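Local coordinates for protein cytolethal distending toxin subunit A (Haemophilus ducreyi, PDB 1SR4) that forms, with subunits B and C, a bacterial genotoxin that arrests host cells in G2/M, and as a lectin-like subunit probably helps deliver CdtB, at residues A[111-114]-A[119-122]; A[71-76]-A[115-120]. All blocks are in the same frame, centred on the assembly; numbering follows the deposited sequence.

Contact 1 of 2, residues A[111-114]-A[119-122]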
# COMPACT_ATOMS: atom_id res chain seq x y z
N ARG A 111 -14.22 9.57 0.67
CA ARG A 111 -15.43 9.55 1.48
C ARG A 111 -15.45 8.18 2.13
O ARG A 111 -14.82 7.23 1.63
CB ARG A 111 -16.65 9.76 0.63
CG ARG A 111 -17.03 8.58 -0.21
CD ARG A 111 -18.45 8.77 -0.65
NE ARG A 111 -18.94 7.66 -1.45
CZ ARG A 111 -20.13 7.67 -2.06
NH1 ARG A 111 -20.92 8.73 -1.92
NH2 ARG A 111 -20.50 6.64 -2.80
N PHE A 112 -16.16 8.07 3.25
CA PHE A 112 -16.25 6.82 4.01
C PHE A 112 -17.68 6.34 4.17
O PHE A 112 -18.52 7.02 4.76
CB PHE A 112 -15.62 7.04 5.39
CG PHE A 112 -14.16 7.42 5.33
CD1 PHE A 112 -13.17 6.44 5.38
CD2 PHE A 112 -13.78 8.75 5.18
CE1 PHE A 112 -11.83 6.78 5.28
CE2 PHE A 112 -12.43 9.11 5.09
CZ PHE A 112 -11.45 8.12 5.14
N VAL A 113 -17.94 5.14 3.66
CA VAL A 113 -19.27 4.53 3.70
C VAL A 113 -19.33 3.44 4.77
O VAL A 113 -18.53 2.50 4.76
CB VAL A 113 -19.60 3.93 2.33
CG1 VAL A 113 -21.09 3.52 2.26
CG2 VAL A 113 -19.26 4.97 1.24
N ASN A 114 -20.28 3.54 5.69
CA ASN A 114 -20.39 2.55 6.76
C ASN A 114 -20.74 1.16 6.23
O ASN A 114 -21.65 1.03 5.41
CB ASN A 114 -21.43 2.99 7.78
CG ASN A 114 -21.32 2.22 9.09
OD1 ASN A 114 -22.04 1.25 9.33
ND2 ASN A 114 -20.38 2.65 9.93
N THR A 119 -24.36 4.56 5.47
CA THR A 119 -24.32 6.02 5.55
C THR A 119 -22.88 6.51 5.40
O THR A 119 -21.93 5.71 5.44
CB THR A 119 -24.93 6.54 6.89
OG1 THR A 119 -24.35 5.83 7.99
CG2 THR A 119 -26.44 6.32 6.92
N CYS A 120 -22.70 7.82 5.23
CA CYS A 120 -21.38 8.40 5.04
C CYS A 120 -20.92 9.31 6.17
O CYS A 120 -21.75 9.99 6.80
CB CYS A 120 -21.35 9.20 3.74
SG CYS A 120 -21.13 8.15 2.28
N VAL A 121 -19.61 9.31 6.41
CA VAL A 121 -19.02 10.16 7.44
C VAL A 121 -19.22 11.57 6.91
O VAL A 121 -19.01 11.81 5.71
CB VAL A 121 -17.49 9.91 7.61
CG1 VAL A 121 -16.87 11.05 8.42
CG2 VAL A 121 -17.24 8.54 8.33
N GLU A 122 -19.62 12.49 7.78
CA GLU A 122 -19.87 13.88 7.35
C GLU A 122 -19.42 14.90 8.40
O GLU A 122 -19.74 14.78 9.58
CB GLU A 122 -21.37 14.07 7.08
CG GLU A 122 -21.70 15.41 6.44
CD GLU A 122 -23.16 15.55 6.07
OE1 GLU A 122 -23.76 14.57 5.55
OE2 GLU A 122 -23.71 16.66 6.27
O HOH W 1 -17.47 10.51 3.89

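Contact 2 of 2, residues A[71-76]-A[115-120]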
# COMPACT_ATOMS: atom_id res chain seq x y z
N LEU A 71 -12.78 4.95 14.74
CA LEU A 71 -13.86 5.88 14.43
C LEU A 71 -15.11 5.02 14.20
O LEU A 71 -15.09 4.10 13.39
CB LEU A 71 -13.57 6.67 13.16
CG LEU A 71 -14.68 7.70 12.87
CD1 LEU A 71 -14.66 8.83 13.94
CD2 LEU A 71 -14.48 8.28 11.48
N THR A 72 -16.19 5.33 14.91
CA THR A 72 -17.38 4.51 14.76
C THR A 72 -18.71 5.22 15.01
O THR A 72 -18.78 6.25 15.69
CB THR A 72 -17.31 3.32 15.74
OG1 THR A 72 -18.45 2.49 15.58
CG2 THR A 72 -17.26 3.83 17.18
N VAL A 73 -19.75 4.66 14.41
CA VAL A 73 -21.11 5.12 14.62
C VAL A 73 -21.39 4.63 16.04
O VAL A 73 -20.81 3.63 16.48
CB VAL A 73 -22.08 4.39 13.66
CG1 VAL A 73 -23.53 4.47 14.21
CG2 VAL A 73 -21.97 4.97 12.26
N TRP A 74 -22.21 5.35 16.80
CA TRP A 74 -22.57 4.86 18.13
C TRP A 74 -24.11 4.78 18.07
O TRP A 74 -24.66 3.69 17.95
CB TRP A 74 -22.10 5.80 19.25
CG TRP A 74 -22.49 5.27 20.59
CD1 TRP A 74 -22.09 4.08 21.15
CD2 TRP A 74 -23.41 5.85 21.50
NE1 TRP A 74 -22.72 3.89 22.36
CE2 TRP A 74 -23.53 4.97 22.60
CE3 TRP A 74 -24.15 7.04 21.50
CZ2 TRP A 74 -24.37 5.24 23.69
CZ3 TRP A 74 -24.99 7.31 22.59
CH2 TRP A 74 -25.09 6.41 23.67
N ALA A 75 -24.79 5.93 18.12
CA ALA A 75 -26.26 5.93 18.01
C ALA A 75 -26.52 5.68 16.53
O ALA A 75 -25.99 6.38 15.66
CB ALA A 75 -26.84 7.30 18.43
N LEU A 76 -27.33 4.67 16.25
CA LEU A 76 -27.61 4.26 14.87
C LEU A 76 -28.39 5.21 13.96
O LEU A 76 -28.19 5.18 12.75
CB LEU A 76 -28.32 2.90 14.87
CG LEU A 76 -27.62 1.73 15.58
CD1 LEU A 76 -28.49 0.47 15.46
CD2 LEU A 76 -26.24 1.49 14.96
N GLN A 115 -20.03 0.14 6.70
CA GLN A 115 -20.28 -1.22 6.24
C GLN A 115 -21.68 -1.70 6.55
O GLN A 115 -22.32 -2.31 5.72
CB GLN A 115 -19.30 -2.22 6.86
CG GLN A 115 -19.63 -3.66 6.47
CD GLN A 115 -18.62 -4.66 6.97
OE1 GLN A 115 -18.01 -4.48 8.04
NE2 GLN A 115 -18.44 -5.75 6.22
N SER A 116 -22.12 -1.44 7.77
CA SER A 116 -23.43 -1.89 8.22
C SER A 116 -24.59 -1.03 7.81
O SER A 116 -25.60 -1.54 7.32
CB SER A 116 -23.43 -2.01 9.75
OG SER A 116 -24.72 -2.35 10.23
N LEU A 117 -24.45 0.28 7.98
CA LEU A 117 -25.54 1.21 7.70
C LEU A 117 -25.59 1.86 6.33
O LEU A 117 -26.62 2.40 5.94
CB LEU A 117 -25.58 2.28 8.79
CG LEU A 117 -25.65 1.74 10.22
CD1 LEU A 117 -25.54 2.91 11.21
CD2 LEU A 117 -26.97 0.99 10.45
N GLY A 118 -24.48 1.84 5.60
CA GLY A 118 -24.47 2.44 4.28
C GLY A 118 -24.47 3.96 4.29
O GLY A 118 -24.60 4.58 3.24
N THR A 119 -24.36 4.56 5.47
CA THR A 119 -24.32 6.02 5.55
C THR A 119 -22.88 6.51 5.40
O THR A 119 -21.93 5.71 5.44
CB THR A 119 -24.93 6.54 6.89
OG1 THR A 119 -24.35 5.83 7.99
CG2 THR A 119 -26.44 6.32 6.92
N CYS A 120 -22.70 7.82 5.23
CA CYS A 120 -21.38 8.40 5.04
C CYS A 120 -20.92 9.31 6.17
O CYS A 120 -21.75 9.99 6.80
CB CYS A 120 -21.35 9.20 3.74
SG CYS A 120 -21.13 8.15 2.28

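Contact 1 of 2, residues A[111-114]-A[119-122]
T119 opens the contact with its carbonyl: T119 O takes the backbone N-H of N114 in a short bond, 2.7 Å from N114 N. The same oxygen also lies 3.4 Å from V113 CA in a CA-H...O contact. The T119 hydroxyl is engaged by H130. At C120 the backbone bridges V113, and C120 CA approaches F112 O to 3.2 Å. With SG anti to its own carbonyl carbon (chi1 -80°), C120 sets its sulfur beside its own backbone N, where it meets V113 CG2 at 3.8 Å and R111 CD at 4.0 Å; C133 holds that sulfur in a disulfide. V121 N then bonds to F112 O at 3.0 Å, while V121 CG2 rests on F112 CB at 3.7 Å. The F112 side chain also packs on W99 and M101. The two short segments run at 129° to each other, well short of antiparallel, and a water bridges them, accepting from F112 N and donating to V121 O. Two strands of the beta-trefoil domain are thus joined by a single bridge and a water, with F112 O gripped by one N-H and one CA-H in a buried setting.

Contact 2 of 2, residues A[71-76]-A[115-120]
In the beta-trefoil domain, the turn that carries the chain from strand 110-114 to strand 120-124 rests against the end of strand 69-73 and the loop that follows it, and L117 does the touching. Its CD1 methyl reaches V73 CG1 at 3.9 Å and also sits 3.8 Å from the backbone oxygen L76 O, an apolar carbon lying against a carbonyl without any hydrogen bond. L76 adds a methyl of its own, with CD2 coming to 4.1 Å from L117 CD1; the two leucine side chains meet at about a right angle, whereas V73 and L117 are set at a slant. L117 has CG anti to its carbonyl carbon (chi1 -54°) and an extended chi2 of 175°, so that CD1 reaches up to V73 and L76 as the end of an extended chain. V73, the buried one of the three, points its CB toward the turn and touches with CG1, the branch anti to its backbone N.

Residues 115-117 have helical backbone angles without helical bonding, and G118 follows with positive phi (73°) before the chain reaches T119 and C120. N114 fastens the start of this turn by taking the L117 N-H on its OD1. H130, from strand 127-131, packs against both V73 and L117 and accompanies the pair from a third part of the fold. On the other segment, T72 OG1 donates a hydrogen bond to V73 O at 2.8 Å. The patch is small, 134 Å² in all, and graded from buried V73 to exposed L76. W74, A75 and L76 belong to a region inferred to mediate binding to target cells, and W74 turns its ring to Y85 and F93 rather than to L117.

How the contacts relate
From the N terminus the chain first lays down 71-76, then passes through strands 82-86 and 99-103 before reaching 111-114, the turn 115-118 and strand 120-124. Contact 1 closes a short loop of four residues, 115-118; contact 2 closes a long one of 38, from 77 to 114, and returns to that same turn. The short loop therefore lies within the second segment of contact 2, and the contacts share T119 and C120. They also touch directly: N114 ND2 packs on V73 CG2, and V121 CG2 on L71 CD2. Together they join strand 69-73 and its following loop to strands 110-114 and 120-124.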